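Local atomic coordinates of TSSL (Francisella novicida, PDB entry 4ACK), a protein that probably serves as a component of the membrane-bound core of the type VI secretion system, as expected of the DotU (TssL) family. Residues E8-I13 / F43-E48; E47-K52 / K59-P64. One frame throughout, in Å; residues are numbered along the deposited sequence.

Contacts 1 and 2 show how three successive helices of an all-helical domain can share one apolar core. Helix 30-52 serves both: its residues 43-48 face helix 4-20 in contact 1, and its residues 47-52 face helix 55-79 in contact 2, so that Glu-47 and Glu-48 belong to both. The two centres lie about 9 Å apart, on the same side of the chain's centre. Methyl groups join them directly: Leu-45 CD2 is 3.8 Å from Val-62 CG2, and Ile-10 CD1 is 4.0 Å from Ile-61 CG2. The second of these pairs brings helix 4-20 onto helix 55-79, closing the three-helix arrangement.

Contact 1. Residues E8-I13 / F43-E48; sequences EIILDI and FFLQEE
Ile-9 and Ile-10 pack on Phe-44 and Leu-45 in an apolar helix-helix contact between helix 4-20 and helix 30-52, which run nearly antiparallel at 157° with 10.2 Å between the axes of the short segments. No hydrogen bond crosses it; the grip comes from a few aliphatic branches. Ile-9 uses both branches, the CG2 methyl and the CD1 tip. Its CG2 meets Leu-45 CB at 4.0 Å as the two side chains run alongside one another with their tips pointing opposite ways, while its CD1 reaches the base of Phe-44, 4.0 Å from CB of that residue and well short of the ring. Phe-44 has CG anti to its own carbonyl carbon (chi1 -71°), a setting that carries the aromatic group off the interface toward the exposed side. In Leu-45, CG stands anti to the backbone N (chi1 -178°) and heads toward Ile-10, whose CG1 meets the CD2 methyl at 3.7 Å. This pair is the buried part of the contact, where Ile-10 also touches Ile-119 and Thr-123 of helix 118-129. One turn on, Ile-13 continues the same apolar face against Leu-65 and Val-69 of helix 55-79. The arrangement is characteristic of neighbouring antiparallel helices in an all-alpha bundle, here the DotU cytoplasmic domain.

Contact 2. Residues E47-K52 / K59-P64; sequences EELLEK and KYIVFP
Leu-49 touches both Ile-61 and Val-62 with its CD1 methyl, joining the C-terminal part of helix 30-52 to the first half of helix 55-79 in a compact helical hairpin with a short connection. The contact is small, with 111 Å² buried in all, and wholly apolar; its three touching residues are all buried. Leu-49 CD1 points at the gap between Ile-61 CG2 and Val-62 CG2, 3.7 Å from each. Leu-49 and Ile-61 meet end-on, and a looser approach adds to the pair, Leu-49 CD2 lying 4.1 Å from Ile-61 CD1. Val-62 comes in at a slant and offers a single methyl: its chi1 of 172° puts CG1 anti to the backbone N and leaves CG2 as the one facing Leu-49.

Farther out, neighbouring helices add further contacts. Ile-61 also rests on Ile-119, Cys-120 and Thr-123 of helix 118-129, Val-62 touches Tyr-94 of helix 89-94, and Leu-49 touches Glu-6 of helix 4-20. That same Glu-6 takes part in tying the end of segment 47-52 to the N-terminal region, for Lys-52 NZ forms salt bridges with both Asp-3 OD1 and Glu-6 OE2.

Contact 1. Residues E8-I13 / F43-E48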
ATOM      1  N   GLU A   8       3.770  -8.787  -9.375  1.00 41.91           N
ATOM      2  CA  GLU A   8       5.114  -9.116  -8.897  1.00 41.92           C
ATOM      3  C   GLU A   8       5.769  -7.884  -8.338  1.00 40.38           C
ATOM      4  O   GLU A   8       6.441  -7.932  -7.334  1.00 41.36           O
ATOM      5  CB  GLU A   8       6.011  -9.693 -10.037  1.00 42.87           C
ATOM      6  CG  GLU A   8       5.841 -11.212 -10.327  1.00 46.03           C
ATOM      7  CD  GLU A   8       6.927 -11.756 -11.336  1.00 52.67           C
ATOM      8  OE1 GLU A   8       7.415 -10.980 -12.206  0.50 49.33           O
ATOM      9  OE2 GLU A   8       7.283 -12.963 -11.239  0.50 53.30           O
ATOM     10  N   ILE A   9       5.657  -6.773  -9.019  1.00 39.14           N
ATOM     11  CA  ILE A   9       6.221  -5.595  -8.429  1.00 39.24           C
ATOM     12  C   ILE A   9       5.603  -5.275  -7.011  1.00 39.07           C
ATOM     13  O   ILE A   9       6.326  -4.909  -6.092  1.00 39.81           O
ATOM     14  CB  ILE A   9       6.071  -4.449  -9.353  1.00 38.87           C
ATOM     15  CG1 ILE A   9       6.884  -4.716 -10.634  1.00 39.42           C
ATOM     16  CG2 ILE A   9       6.497  -3.166  -8.654  1.00 39.19           C
ATOM     17  CD1 ILE A   9       6.816  -3.545 -11.654  1.00 35.59           C
ATOM     18  N   ILE A  10       4.291  -5.422  -6.854  1.00 38.07           N
ATOM     19  CA  ILE A  10       3.612  -5.100  -5.593  1.00 37.48           C
ATOM     20  C   ILE A  10       4.146  -6.051  -4.469  1.00 39.89           C
ATOM     21  O   ILE A  10       4.520  -5.592  -3.400  1.00 38.87           O
ATOM     22  CB  ILE A  10       2.068  -5.190  -5.770  1.00 36.03           C
ATOM     23  CG1 ILE A  10       1.579  -4.029  -6.684  1.00 30.94           C
ATOM     24  CG2 ILE A  10       1.338  -5.315  -4.410  1.00 34.19           C
ATOM     25  CD1 ILE A  10       0.176  -4.324  -7.337  1.00 30.72           C
ATOM     26  N   LEU A  11       4.220  -7.356  -4.767  1.00 41.77           N
ATOM     27  CA  LEU A  11       4.936  -8.349  -3.928  1.00 43.41           C
ATOM     28  C   LEU A  11       6.353  -7.980  -3.607  1.00 44.05           C
ATOM     29  O   LEU A  11       6.779  -8.106  -2.473  1.00 45.14           O
ATOM     30  CB  LEU A  11       4.891  -9.723  -4.568  1.00 44.36           C
ATOM     31  CG  LEU A  11       3.472 -10.270  -4.660  1.00 45.23           C
ATOM     32  CD1 LEU A  11       3.464 -11.654  -5.367  1.00 48.89           C
ATOM     33  CD2 LEU A  11       2.846 -10.367  -3.264  1.00 47.19           C
ATOM     34  N   ASP A  12       7.079  -7.461  -4.579  1.00 44.61           N
ATOM     35  CA  ASP A  12       8.449  -7.092  -4.307  1.00 45.29           C
ATOM     36  C   ASP A  12       8.552  -5.956  -3.263  1.00 45.58           C
ATOM     37  O   ASP A  12       9.364  -6.041  -2.318  1.00 44.76           O
ATOM     38  CB  ASP A  12       9.231  -6.763  -5.580  1.00 45.80           C
ATOM     39  CG  ASP A  12      10.734  -6.914  -5.397  0.50 46.59           C
ATOM     40  OD1 ASP A  12      11.164  -7.877  -4.717  0.50 48.32           O
ATOM     41  OD2 ASP A  12      11.488  -6.064  -5.929  0.50 47.71           O
ATOM     42  N   ILE A  13       7.747  -4.911  -3.459  1.00 43.96           N
ATOM     43  CA  ILE A  13       7.612  -3.828  -2.497  1.00 43.28           C
ATOM     44  C   ILE A  13       7.170  -4.356  -1.151  1.00 43.53           C
ATOM     45  O   ILE A  13       7.731  -4.011  -0.140  1.00 43.33           O
ATOM     46  CB  ILE A  13       6.661  -2.735  -3.017  1.00 42.63           C
ATOM     47  CG1 ILE A  13       7.357  -2.040  -4.188  1.00 40.44           C
ATOM     48  CG2 ILE A  13       6.313  -1.758  -1.902  1.00 40.75           C
ATOM     49  CD1 ILE A  13       6.398  -1.363  -5.208  1.00 38.08           C
ATOM     50  N   PHE A  43       7.975   3.661  -9.863  1.00 41.50           N
ATOM     51  CA  PHE A  43       8.089   4.190 -11.226  1.00 42.64           C
ATOM     52  C   PHE A  43       7.672   3.201 -12.340  1.00 42.14           C
ATOM     53  O   PHE A  43       6.876   3.576 -13.228  1.00 41.39           O
ATOM     54  CB  PHE A  43       9.473   4.708 -11.567  1.00 44.65           C
ATOM     55  CG  PHE A  43       9.558   5.254 -12.979  1.00 49.62           C
ATOM     56  CD1 PHE A  43       9.793   4.401 -14.065  1.00 52.04           C
ATOM     57  CD2 PHE A  43       9.302   6.617 -13.232  1.00 55.07           C
ATOM     58  CE1 PHE A  43       9.813   4.899 -15.387  1.00 54.39           C
ATOM     59  CE2 PHE A  43       9.331   7.140 -14.574  1.00 55.22           C
ATOM     60  CZ  PHE A  43       9.593   6.279 -15.635  1.00 54.75           C
ATOM     61  N   PHE A  44       8.212   1.974 -12.273  1.00 40.99           N
ATOM     62  CA  PHE A  44       7.862   0.879 -13.175  1.00 40.35           C
ATOM     63  C   PHE A  44       6.401   0.417 -12.980  1.00 38.49           C
ATOM     64  O   PHE A  44       5.726   0.019 -13.941  1.00 39.42           O
ATOM     65  CB  PHE A  44       8.827  -0.344 -13.001  1.00 41.07           C
ATOM     66  CG  PHE A  44      10.282  -0.134 -13.527  1.00 47.31           C
ATOM     67  CD1 PHE A  44      10.566  -0.103 -14.912  1.00 53.44           C
ATOM     68  CD2 PHE A  44      11.377  -0.038 -12.628  1.00 52.82           C
ATOM     69  CE1 PHE A  44      11.912   0.070 -15.394  1.00 54.52           C
ATOM     70  CE2 PHE A  44      12.717   0.144 -13.095  1.00 54.74           C
ATOM     71  CZ  PHE A  44      12.979   0.191 -14.484  1.00 54.33           C
ATOM     72  N   LEU A  45       5.931   0.356 -11.739  1.00 36.17           N
ATOM     73  CA  LEU A  45       4.538  -0.013 -11.484  1.00 34.70           C
ATOM     74  C   LEU A  45       3.646   1.047 -12.157  1.00 34.29           C
ATOM     75  O   LEU A  45       2.807   0.704 -12.901  1.00 34.55           O
ATOM     76  CB  LEU A  45       4.191  -0.169  -9.995  1.00 33.62           C
ATOM     77  CG  LEU A  45       2.755  -0.615  -9.601  1.00 32.85           C
ATOM     78  CD1 LEU A  45       2.213  -1.951 -10.335  1.00 24.05           C
ATOM     79  CD2 LEU A  45       2.663  -0.764  -8.035  1.00 32.42           C
ATOM     80  N   GLN A  46       3.850   2.321 -11.910  1.00 34.71           N
ATOM     81  CA  GLN A  46       3.000   3.287 -12.507  1.00 36.69           C
ATOM     82  C   GLN A  46       3.074   3.213 -14.042  1.00 38.05           C
ATOM     83  O   GLN A  46       2.078   2.983 -14.705  1.00 38.72           O
ATOM     84  CB  GLN A  46       3.339   4.657 -11.998  1.00 36.06           C
ATOM     85  CG  GLN A  46       2.906   4.891 -10.515  1.00 36.20           C
ATOM     86  CD  GLN A  46       3.278   6.292 -10.065  1.00 40.17           C
ATOM     87  OE1 GLN A  46       4.390   6.733 -10.330  1.00 40.52           O
ATOM     88  NE2 GLN A  46       2.336   7.022  -9.443  1.00 40.19           N
ATOM     89  N   GLU A  47       4.259   3.364 -14.593  1.00 39.63           N
ATOM     90  CA  GLU A  47       4.421   3.286 -16.038  1.00 41.52           C
ATOM     91  C   GLU A  47       3.661   2.078 -16.634  1.00 39.48           C
ATOM     92  O   GLU A  47       2.932   2.204 -17.608  1.00 40.09           O
ATOM     93  CB  GLU A  47       5.926   3.269 -16.397  1.00 42.91           C
ATOM     94  CG  GLU A  47       6.214   2.569 -17.734  1.00 50.10           C
ATOM     95  CD  GLU A  47       7.668   2.626 -18.145  1.00 56.54           C
ATOM     96  OE1 GLU A  47       8.093   3.691 -18.672  1.00 61.21           O
ATOM     97  OE2 GLU A  47       8.378   1.610 -17.940  1.00 60.43           O
ATOM     98  N   GLU A  48       3.777   0.923 -16.020  1.00 38.44           N
ATOM     99  CA  GLU A  48       3.129  -0.265 -16.575  1.00 37.76           C
ATOM    100  C   GLU A  48       1.611  -0.182 -16.452  1.00 36.67           C
ATOM    101  O   GLU A  48       0.881  -0.425 -17.438  1.00 35.61           O
ATOM    102  CB  GLU A  48       3.678  -1.519 -15.910  1.00 38.37           C
ATOM    103  CG  GLU A  48       3.383  -2.781 -16.588  1.00 41.38           C
ATOM    104  CD  GLU A  48       4.286  -3.042 -17.865  1.00 43.96           C
ATOM    105  OE1 GLU A  48       5.244  -2.261 -18.154  0.50 39.74           O
ATOM    106  OE2 GLU A  48       3.992  -4.051 -18.536  0.50 39.95           O
TER

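Contact 2. Residues E47-K52 / K59-P64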
ATOM      1  N   GLU A  47       4.259   3.364 -14.593  1.00 39.63           N
ATOM      2  CA  GLU A  47       4.421   3.286 -16.038  1.00 41.52           C
ATOM      3  C   GLU A  47       3.661   2.078 -16.634  1.00 39.48           C
ATOM      4  O   GLU A  47       2.932   2.204 -17.608  1.00 40.09           O
ATOM      5  CB  GLU A  47       5.926   3.269 -16.397  1.00 42.91           C
ATOM      6  CG  GLU A  47       6.214   2.569 -17.734  1.00 50.10           C
ATOM      7  CD  GLU A  47       7.668   2.626 -18.145  1.00 56.54           C
ATOM      8  OE1 GLU A  47       8.093   3.691 -18.672  1.00 61.21           O
ATOM      9  OE2 GLU A  47       8.378   1.610 -17.940  1.00 60.43           O
ATOM     10  N   GLU A  48       3.777   0.923 -16.020  1.00 38.44           N
ATOM     11  CA  GLU A  48       3.129  -0.265 -16.575  1.00 37.76           C
ATOM     12  C   GLU A  48       1.611  -0.182 -16.452  1.00 36.67           C
ATOM     13  O   GLU A  48       0.881  -0.425 -17.438  1.00 35.61           O
ATOM     14  CB  GLU A  48       3.678  -1.519 -15.910  1.00 38.37           C
ATOM     15  CG  GLU A  48       3.383  -2.781 -16.588  1.00 41.38           C
ATOM     16  CD  GLU A  48       4.286  -3.042 -17.865  1.00 43.96           C
ATOM     17  OE1 GLU A  48       5.244  -2.261 -18.154  0.50 39.74           O
ATOM     18  OE2 GLU A  48       3.992  -4.051 -18.536  0.50 39.95           O
ATOM     19  N   LEU A  49       1.108   0.210 -15.274  1.00 34.40           N
ATOM     20  CA  LEU A  49      -0.384   0.318 -15.135  1.00 32.83           C
ATOM     21  C   LEU A  49      -0.964   1.369 -16.047  1.00 31.61           C
ATOM     22  O   LEU A  49      -2.023   1.176 -16.570  1.00 30.46           O
ATOM     23  CB  LEU A  49      -0.818   0.666 -13.719  1.00 32.38           C
ATOM     24  CG  LEU A  49      -0.501  -0.446 -12.741  1.00 31.14           C
ATOM     25  CD1 LEU A  49      -0.710   0.191 -11.312  1.00 28.94           C
ATOM     26  CD2 LEU A  49      -1.388  -1.632 -13.024  1.00 25.04           C
ATOM     27  N   LEU A  50      -0.267   2.486 -16.231  1.00 31.44           N
ATOM     28  CA  LEU A  50      -0.847   3.582 -16.986  1.00 33.08           C
ATOM     29  C   LEU A  50      -0.883   3.289 -18.522  1.00 34.56           C
ATOM     30  O   LEU A  50      -1.422   4.102 -19.293  1.00 34.35           O
ATOM     31  CB  LEU A  50      -0.106   4.909 -16.715  1.00 32.88           C
ATOM     32  CG  LEU A  50      -0.337   5.582 -15.340  1.00 34.28           C
ATOM     33  CD1 LEU A  50       0.779   6.630 -14.979  1.00 33.50           C
ATOM     34  CD2 LEU A  50      -1.744   6.172 -15.223  1.00 32.79           C
ATOM     35  N   GLU A  51      -0.323   2.134 -18.939  1.00 35.05           N
ATOM     36  CA  GLU A  51      -0.401   1.753 -20.348  1.00 34.79           C
ATOM     37  C   GLU A  51      -1.825   1.247 -20.567  1.00 32.11           C
ATOM     38  O   GLU A  51      -2.387   1.449 -21.635  1.00 30.42           O
ATOM     39  CB  GLU A  51       0.723   0.769 -20.722  1.00 36.52           C
ATOM     40  CG  GLU A  51       0.807   0.196 -22.199  1.00 43.76           C
ATOM     41  CD  GLU A  51       0.251   1.088 -23.370  1.00 50.10           C
ATOM     42  OE1 GLU A  51       0.824   2.171 -23.662  1.00 53.99           O
ATOM     43  OE2 GLU A  51      -0.728   0.652 -24.048  1.00 50.59           O
ATOM     44  N   LYS A  52      -2.442   0.705 -19.519  1.00 29.56           N
ATOM     45  CA  LYS A  52      -3.749   0.079 -19.624  1.00 28.46           C
ATOM     46  C   LYS A  52      -4.908   0.813 -18.951  1.00 27.40           C
ATOM     47  O   LYS A  52      -6.048   0.680 -19.374  1.00 27.39           O
ATOM     48  CB  LYS A  52      -3.715  -1.345 -19.002  1.00 28.93           C
ATOM     49  CG  LYS A  52      -2.791  -2.321 -19.719  1.00 33.42           C
ATOM     50  CD  LYS A  52      -2.641  -3.621 -18.880  1.00 38.34           C
ATOM     51  CE  LYS A  52      -1.325  -3.625 -18.152  1.00 38.19           C
ATOM     52  NZ  LYS A  52      -1.023  -4.967 -17.613  1.00 38.50           N
ATOM     53  N   LYS A  59      -4.019   5.112  -9.549  1.00 29.47           N
ATOM     54  CA  LYS A  59      -4.013   5.568  -8.139  1.00 27.60           C
ATOM     55  C   LYS A  59      -4.670   4.589  -7.163  1.00 25.86           C
ATOM     56  O   LYS A  59      -4.157   4.369  -6.074  1.00 26.85           O
ATOM     57  CB  LYS A  59      -4.625   6.966  -8.003  1.00 26.56           C
ATOM     58  CG  LYS A  59      -4.889   7.409  -6.521  1.00 28.94           C
ATOM     59  CD  LYS A  59      -5.371   8.882  -6.495  1.00 32.37           C
ATOM     60  CE  LYS A  59      -6.911   8.891  -6.829  1.00 33.09           C
ATOM     61  NZ  LYS A  59      -7.480  10.173  -6.512  1.00 37.39           N
ATOM     62  N   TYR A  60      -5.785   3.979  -7.526  1.00 24.50           N
ATOM     63  CA  TYR A  60      -6.406   3.079  -6.601  1.00 24.67           C
ATOM     64  C   TYR A  60      -5.544   1.850  -6.277  1.00 24.90           C
ATOM     65  O   TYR A  60      -5.771   1.134  -5.297  1.00 24.03           O
ATOM     66  CB  TYR A  60      -7.755   2.627  -7.123  1.00 25.35           C
ATOM     67  CG  TYR A  60      -8.876   3.648  -6.987  1.00 27.57           C
ATOM     68  CD1 TYR A  60      -8.624   4.976  -6.561  1.00 27.40           C
ATOM     69  CD2 TYR A  60     -10.168   3.296  -7.342  1.00 27.82           C
ATOM     70  CE1 TYR A  60      -9.643   5.878  -6.427  1.00 29.30           C
ATOM     71  CE2 TYR A  60     -11.218   4.201  -7.220  1.00 31.89           C
ATOM     72  CZ  TYR A  60     -10.952   5.474  -6.762  1.00 33.48           C
ATOM     73  OH  TYR A  60     -12.023   6.324  -6.634  1.00 35.79           O
ATOM     74  N   ILE A  61      -4.606   1.538  -7.154  1.00 25.59           N
ATOM     75  CA  ILE A  61      -3.815   0.350  -6.983  1.00 25.05           C
ATOM     76  C   ILE A  61      -2.539   0.796  -6.267  1.00 25.85           C
ATOM     77  O   ILE A  61      -2.161   0.162  -5.332  1.00 27.00           O
ATOM     78  CB  ILE A  61      -3.454  -0.255  -8.359  1.00 25.30           C
ATOM     79  CG1 ILE A  61      -4.682  -0.888  -8.978  1.00 27.64           C
ATOM     80  CG2 ILE A  61      -2.267  -1.283  -8.258  1.00 20.41           C
ATOM     81  CD1 ILE A  61      -4.528  -0.969 -10.522  1.00 33.33           C
ATOM     82  N   VAL A  62      -1.918   1.899  -6.691  1.00 25.40           N
ATOM     83  CA  VAL A  62      -0.635   2.283  -6.140  1.00 27.35           C
ATOM     84  C   VAL A  62      -0.743   3.090  -4.789  1.00 28.78           C
ATOM     85  O   VAL A  62       0.109   2.970  -3.937  1.00 26.71           O
ATOM     86  CB  VAL A  62       0.159   3.107  -7.174  1.00 28.31           C
ATOM     87  CG1 VAL A  62       1.508   3.748  -6.595  1.00 24.67           C
ATOM     88  CG2 VAL A  62       0.415   2.223  -8.429  1.00 27.76           C
ATOM     89  N   PHE A  63      -1.756   3.940  -4.631  1.00 28.79           N
ATOM     90  CA  PHE A  63      -1.825   4.685  -3.344  1.00 28.59           C
ATOM     91  C   PHE A  63      -1.871   3.754  -2.088  1.00 28.07           C
ATOM     92  O   PHE A  63      -1.176   4.005  -1.125  1.00 28.82           O
ATOM     93  CB  PHE A  63      -3.009   5.626  -3.325  1.00 28.50           C
ATOM     94  CG  PHE A  63      -3.091   6.420  -2.062  1.00 28.68           C
ATOM     95  CD1 PHE A  63      -3.718   5.885  -0.923  1.00 26.99           C
ATOM     96  CD2 PHE A  63      -2.473   7.663  -1.990  1.00 26.62           C
ATOM     97  CE1 PHE A  63      -3.775   6.640   0.270  1.00 27.94           C
ATOM     98  CE2 PHE A  63      -2.514   8.432  -0.780  1.00 29.65           C
ATOM     99  CZ  PHE A  63      -3.155   7.914   0.324  1.00 27.74           C
ATOM    100  N   PRO A  64      -2.726   2.724  -2.080  1.00 26.42           N
ATOM    101  CA  PRO A  64      -2.790   1.907  -0.905  1.00 26.84           C
ATOM    102  C   PRO A  64      -1.480   1.188  -0.605  1.00 28.56           C
ATOM    103  O   PRO A  64      -1.228   0.861   0.548  1.00 26.60           O
ATOM    104  CB  PRO A  64      -3.866   0.861  -1.247  1.00 26.71           C
ATOM    105  CG  PRO A  64      -4.771   1.596  -2.255  1.00 26.50           C
ATOM    106  CD  PRO A  64      -3.784   2.398  -3.051  1.00 27.18           C
TER